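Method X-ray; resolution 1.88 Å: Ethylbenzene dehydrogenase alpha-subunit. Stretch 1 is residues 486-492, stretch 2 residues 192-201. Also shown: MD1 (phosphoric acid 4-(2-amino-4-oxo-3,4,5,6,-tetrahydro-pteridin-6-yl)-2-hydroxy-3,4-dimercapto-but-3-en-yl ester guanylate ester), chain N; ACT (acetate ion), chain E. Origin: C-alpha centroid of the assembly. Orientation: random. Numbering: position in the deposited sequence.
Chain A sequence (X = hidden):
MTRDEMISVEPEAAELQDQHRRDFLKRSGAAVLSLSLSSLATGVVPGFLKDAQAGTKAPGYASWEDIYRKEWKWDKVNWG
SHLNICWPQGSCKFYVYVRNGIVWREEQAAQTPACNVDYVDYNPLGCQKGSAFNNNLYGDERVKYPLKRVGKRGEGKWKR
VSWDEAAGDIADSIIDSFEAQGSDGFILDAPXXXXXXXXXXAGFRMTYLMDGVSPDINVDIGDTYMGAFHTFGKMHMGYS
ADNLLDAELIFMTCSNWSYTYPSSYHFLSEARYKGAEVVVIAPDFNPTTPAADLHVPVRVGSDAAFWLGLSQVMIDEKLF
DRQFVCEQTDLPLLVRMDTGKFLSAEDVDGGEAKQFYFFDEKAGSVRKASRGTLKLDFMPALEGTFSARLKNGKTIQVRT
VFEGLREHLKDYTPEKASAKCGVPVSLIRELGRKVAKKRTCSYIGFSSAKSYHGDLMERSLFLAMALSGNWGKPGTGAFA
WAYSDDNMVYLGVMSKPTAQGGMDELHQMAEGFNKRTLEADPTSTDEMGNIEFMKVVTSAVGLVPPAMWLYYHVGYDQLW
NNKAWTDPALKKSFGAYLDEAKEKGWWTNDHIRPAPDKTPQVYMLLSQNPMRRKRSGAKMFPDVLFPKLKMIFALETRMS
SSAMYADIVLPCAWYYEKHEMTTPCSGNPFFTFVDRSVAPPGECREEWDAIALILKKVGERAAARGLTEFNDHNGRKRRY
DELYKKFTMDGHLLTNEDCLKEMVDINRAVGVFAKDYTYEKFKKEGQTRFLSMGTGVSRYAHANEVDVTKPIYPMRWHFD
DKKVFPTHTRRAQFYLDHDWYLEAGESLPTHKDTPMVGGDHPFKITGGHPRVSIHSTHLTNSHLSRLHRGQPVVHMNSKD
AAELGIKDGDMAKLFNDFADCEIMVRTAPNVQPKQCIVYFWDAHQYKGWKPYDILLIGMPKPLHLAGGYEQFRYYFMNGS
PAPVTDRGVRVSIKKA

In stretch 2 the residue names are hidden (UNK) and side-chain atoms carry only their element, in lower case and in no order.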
# COMPACT_ATOMS: atom_id res chain seq x y z
N ASP A 486 3.69 26.32 -2.41
CA ASP A 486 4.12 27.51 -3.15
C ASP A 486 4.67 27.16 -4.53
O ASP A 486 4.39 27.86 -5.53
CB ASP A 486 5.18 28.29 -2.35
CG ASP A 486 4.63 28.85 -1.04
OD1 ASP A 486 3.88 28.12 -0.37
OD2 ASP A 486 4.95 29.99 -0.67
N ASN A 487 5.41 26.06 -4.59
CA ASN A 487 6.06 25.65 -5.85
C ASN A 487 5.04 25.42 -6.95
O ASN A 487 5.27 25.79 -8.09
CB ASN A 487 6.97 24.42 -5.67
CG ASN A 487 6.26 23.22 -5.09
OD1 ASN A 487 5.57 23.33 -4.09
ND2 ASN A 487 6.39 22.07 -5.74
N MET A 488 3.88 24.88 -6.58
CA MET A 488 2.80 24.66 -7.52
C MET A 488 1.97 25.90 -7.76
O MET A 488 1.69 26.24 -8.94
CB MET A 488 1.91 23.54 -7.02
CG MET A 488 2.57 22.23 -7.14
SD MET A 488 1.53 20.94 -6.48
CE MET A 488 2.07 20.86 -4.77
N VAL A 489 1.58 26.62 -6.71
CA VAL A 489 0.66 27.74 -6.97
C VAL A 489 1.33 28.92 -7.64
O VAL A 489 0.71 29.55 -8.46
CB VAL A 489 -0.20 28.16 -5.76
CG1 VAL A 489 -0.79 26.92 -5.05
CG2 VAL A 489 0.61 28.98 -4.81
N TYR A 490 2.58 29.25 -7.33
CA TYR A 490 3.26 30.33 -8.09
C TYR A 490 3.55 29.93 -9.53
O TYR A 490 3.40 30.75 -10.48
CB TYR A 490 4.55 30.79 -7.42
CG TYR A 490 4.35 31.58 -6.16
CD1 TYR A 490 4.20 32.96 -6.20
CD2 TYR A 490 4.34 30.97 -4.92
CE1 TYR A 490 4.02 33.69 -5.04
CE2 TYR A 490 4.14 31.67 -3.77
CZ TYR A 490 4.00 33.02 -3.82
OH TYR A 490 3.80 33.75 -2.68
N LEU A 491 3.96 28.69 -9.73
CA LEU A 491 4.12 28.18 -11.08
C LEU A 491 2.80 28.30 -11.84
O LEU A 491 2.78 28.61 -13.02
CB LEU A 491 4.59 26.74 -11.06
CG LEU A 491 4.86 26.12 -12.42
CD1 LEU A 491 5.97 26.85 -13.11
CD2 LEU A 491 5.20 24.63 -12.24
N GLY A 492 1.71 28.08 -11.14
CA GLY A 492 0.41 28.12 -11.73
C GLY A 492 -0.08 29.49 -12.14
O GLY A 492 -0.86 29.58 -13.08
N UNK A 192 -5.59 15.74 -9.13
CA UNK A 192 -4.69 15.55 -8.01
C UNK A 192 -3.26 15.79 -8.45
O UNK A 192 -3.03 16.30 -9.55
c UNK A 192 -5.53 13.57 -4.92
n UNK A 192 -3.78 14.85 -5.22
c UNK A 192 -4.90 14.17 -7.37
c UNK A 192 -4.79 14.18 -5.88
n UNK A 192 -4.98 13.92 -3.70
c UNK A 192 -3.94 14.71 -3.92
N UNK A 193 -2.28 15.49 -7.61
CA UNK A 193 -0.91 15.84 -7.86
C UNK A 193 -0.12 14.60 -8.27
O UNK A 193 1.10 14.65 -8.39
c UNK A 193 1.09 17.19 -6.96
c UNK A 193 -0.30 16.58 -6.63
c UNK A 193 -1.27 17.66 -6.17
N UNK A 194 -0.81 13.49 -8.52
CA UNK A 194 -0.10 12.22 -8.70
C UNK A 194 0.86 12.28 -9.87
O UNK A 194 1.84 11.56 -9.89
n UNK A 194 -4.21 10.97 -7.16
c UNK A 194 -1.04 11.08 -8.98
n UNK A 194 -2.11 10.92 -6.72
c UNK A 194 -2.22 11.03 -8.08
c UNK A 194 -3.32 10.90 -6.18
c UNK A 194 -3.54 11.07 -8.36
N UNK A 195 0.49 13.04 -10.90
CA UNK A 195 1.26 13.15 -12.14
C UNK A 195 2.47 14.01 -11.90
O UNK A 195 3.33 14.12 -12.77
c UNK A 195 0.39 13.77 -13.24
N UNK A 196 2.50 14.68 -10.75
CA UNK A 196 3.58 15.58 -10.39
C UNK A 196 3.09 16.99 -10.14
O UNK A 196 2.11 17.42 -10.70
N UNK A 197 3.80 17.67 -9.25
CA UNK A 197 3.57 19.08 -8.94
C UNK A 197 3.59 19.92 -10.19
O UNK A 197 2.82 20.88 -10.30
c UNK A 197 4.62 19.58 -7.91
o UNK A 197 5.91 19.49 -8.43
N UNK A 198 4.44 19.56 -11.15
CA UNK A 198 4.58 20.31 -12.37
C UNK A 198 3.38 20.04 -13.26
O UNK A 198 2.82 20.94 -13.83
c UNK A 198 5.90 19.97 -13.11
c UNK A 198 5.99 20.69 -14.46
c UNK A 198 8.44 19.64 -12.76
c UNK A 198 7.15 20.29 -12.25
N UNK A 199 2.95 18.78 -13.32
CA UNK A 199 1.70 18.45 -14.03
C UNK A 199 0.48 19.14 -13.41
O UNK A 199 -0.38 19.62 -14.11
c UNK A 199 1.51 16.94 -14.01
N UNK A 200 0.42 19.21 -12.08
CA UNK A 200 -0.67 19.93 -11.39
C UNK A 200 -0.61 21.43 -11.75
O UNK A 200 -1.62 22.05 -12.19
n UNK A 200 -4.02 20.37 -8.56
c UNK A 200 -3.40 23.96 -8.14
c UNK A 200 -1.90 20.23 -9.27
c UNK A 200 -4.13 22.82 -8.08
c UNK A 200 -2.08 23.98 -8.58
c UNK A 200 -3.52 21.64 -8.51
c UNK A 200 -1.44 22.76 -8.96
c UNK A 200 -3.06 19.54 -9.05
c UNK A 200 -2.20 21.60 -8.97
c UNK A 200 -0.64 19.71 -9.86
N UNK A 201 0.57 22.01 -11.56
CA UNK A 201 0.85 23.35 -12.06
C UNK A 201 0.42 23.58 -13.48
O UNK A 201 -0.27 24.54 -13.78
PB MD1 N . -7.85 9.90 -7.91
O3B MD1 N . -7.00 8.57 -8.01
O1B MD1 N . -6.88 11.03 -7.81
O2B MD1 N . -9.00 9.92 -8.84
O3A MD1 N . -8.50 9.74 -6.48
C10 MD1 N . -7.88 10.22 -5.27
C11 MD1 N . -8.76 9.68 -4.16
O11 MD1 N . -8.36 8.28 -4.04
C12 MD1 N . -8.45 10.37 -2.86
S12 MD1 N . -7.01 11.27 -2.63
C13 MD1 N . -9.28 10.25 -1.77
S13 MD1 N . -8.92 10.97 -0.28
C14 MD1 N . -10.56 9.51 -1.82
N15 MD1 N . -10.73 8.39 -0.95
C16 MD1 N . -11.84 7.59 -1.04
C15 MD1 N . -11.98 6.60 -0.08
O14 MD1 N . -11.14 6.45 0.84
N17 MD1 N . -13.05 5.79 -0.27
C17 MD1 N . -13.97 5.99 -1.30
N16 MD1 N . -14.99 5.14 -1.37
N18 MD1 N . -13.82 6.99 -2.19
C20 MD1 N . -12.78 7.78 -2.06
N8 MD1 N . -12.65 8.83 -2.92
C7 MD1 N . -11.53 9.73 -2.95
PA MD1 N . -6.77 7.50 -9.18
O1A MD1 N . -5.46 6.85 -8.86
O2A MD1 N . -7.96 6.62 -9.24
O5' MD1 N . -6.66 8.32 -10.53
C5' MD1 N . -5.48 9.09 -10.71
C4' MD1 N . -4.90 8.80 -12.04
O4' MD1 N . -3.66 9.49 -12.02
C1' MD1 N . -2.82 8.73 -12.88
N9 MD1 N . -1.38 8.99 -12.72
C4 MD1 N . -0.67 9.71 -13.58
N3 MD1 N . -1.07 10.33 -14.71
C2 MD1 N . -0.19 11.02 -15.44
N2 MD1 N . -0.58 11.67 -16.57
N1 MD1 N . 1.14 11.00 -15.05
C6 MD1 N . 1.61 10.38 -13.92
O6 MD1 N . 2.80 10.48 -13.63
C5 MD1 N . 0.66 9.70 -13.13
N7 MD1 N . 0.71 8.98 -12.02
C8 MD1 N . -0.54 8.57 -11.77
C2' MD1 N . -3.11 7.27 -12.52
O2' MD1 N . -2.80 6.34 -13.58
C3' MD1 N . -4.60 7.30 -12.13
O3' MD1 N . -5.44 6.69 -13.15
C ACT E . -4.77 14.02 -0.38
O ACT E . -5.46 13.36 -1.13
OXT ACT E . -4.56 13.44 0.72
CH3 ACT E . -4.27 15.37 -0.76

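Position 192 carries one carbon and then a five-membered ring of three carbons and two nitrogens, the imidazole of H192. It lies beyond reach of stretch 1. Its NE2 donates to O of the acetate at 2.7 Å (N-H...O angle 163°), and the same NE2 lies 3.5 Å from S12 of MD1. Its ND1 accepts from the backbone N of position 193 at 2.9 Å.

Position 193 has three side-chain carbons, one carrying the other two: V193. Its CA-to-CB bond points toward stretch 1, and CG1 of V193 meets M488 SD at 3.8 Å.

At 194 a carbon again leads to a ring of three carbons and two nitrogens, hence H194. Its NE2 donates to O1B of MD1 at 2.7 Å (148°), and no part of the side chain approaches stretch 1. Position 195 has a single carbon and is A195; its CA packs 3.3 Å from MD1 C6.

Position 196 has no side-chain atoms: G196. Phi/psi of 121/149° would jam a CB against the preceding carbonyl oxygen, so the backbone itself calls for glycine. This residue closes a type I turn, its N bonding to V193 O at 2.7 Å, and occupies the N-cap position of the following helix.

Position 197 shows one carbon and one oxygen, which identifies S197. Its CB lies 3.4 Å from M488 CG and 3.7 Å from N487 ND2, while OG is hydrogen-bonded elsewhere in the structure.

Position 198 has four carbons, forked at the first with one arm two carbons long: I198. CA-to-CB points away from stretch 1, yet its CA comes 4.4 Å from L491 CD2. Position 199, with one carbon that also points away, is A199.

At 200, one carbon precedes fused five- and six-membered rings containing eight carbons and one nitrogen, a signature of W200. CE3 lies 3.9 Å from M488 CB, which approaches the ring obliquely. M488 SD sits 5.1 Å from the centroid of the five-membered ring, 45° off its normal.

Position 201 lacks side-chain atoms and is G201. An ideal CB would fall 3.0 Å from L491 CD2, a tight fit; its CA lies 4.3 Å from M488 O, and its O 4.2 Å from G492 CA.

The contact works by packing, without a hydrogen bond between the stretches. M488 is its centre, touching V193, S197, W200 and G201 and having 96 Å² covered out of 360 Å² buried on both sides together. The helix axes approach to 8.7 Å at 32°, and the glycines G492 and G201 bring their CA atoms within 4.8 Å.

Stretch 2 (192-201) HVHAGSIAWG
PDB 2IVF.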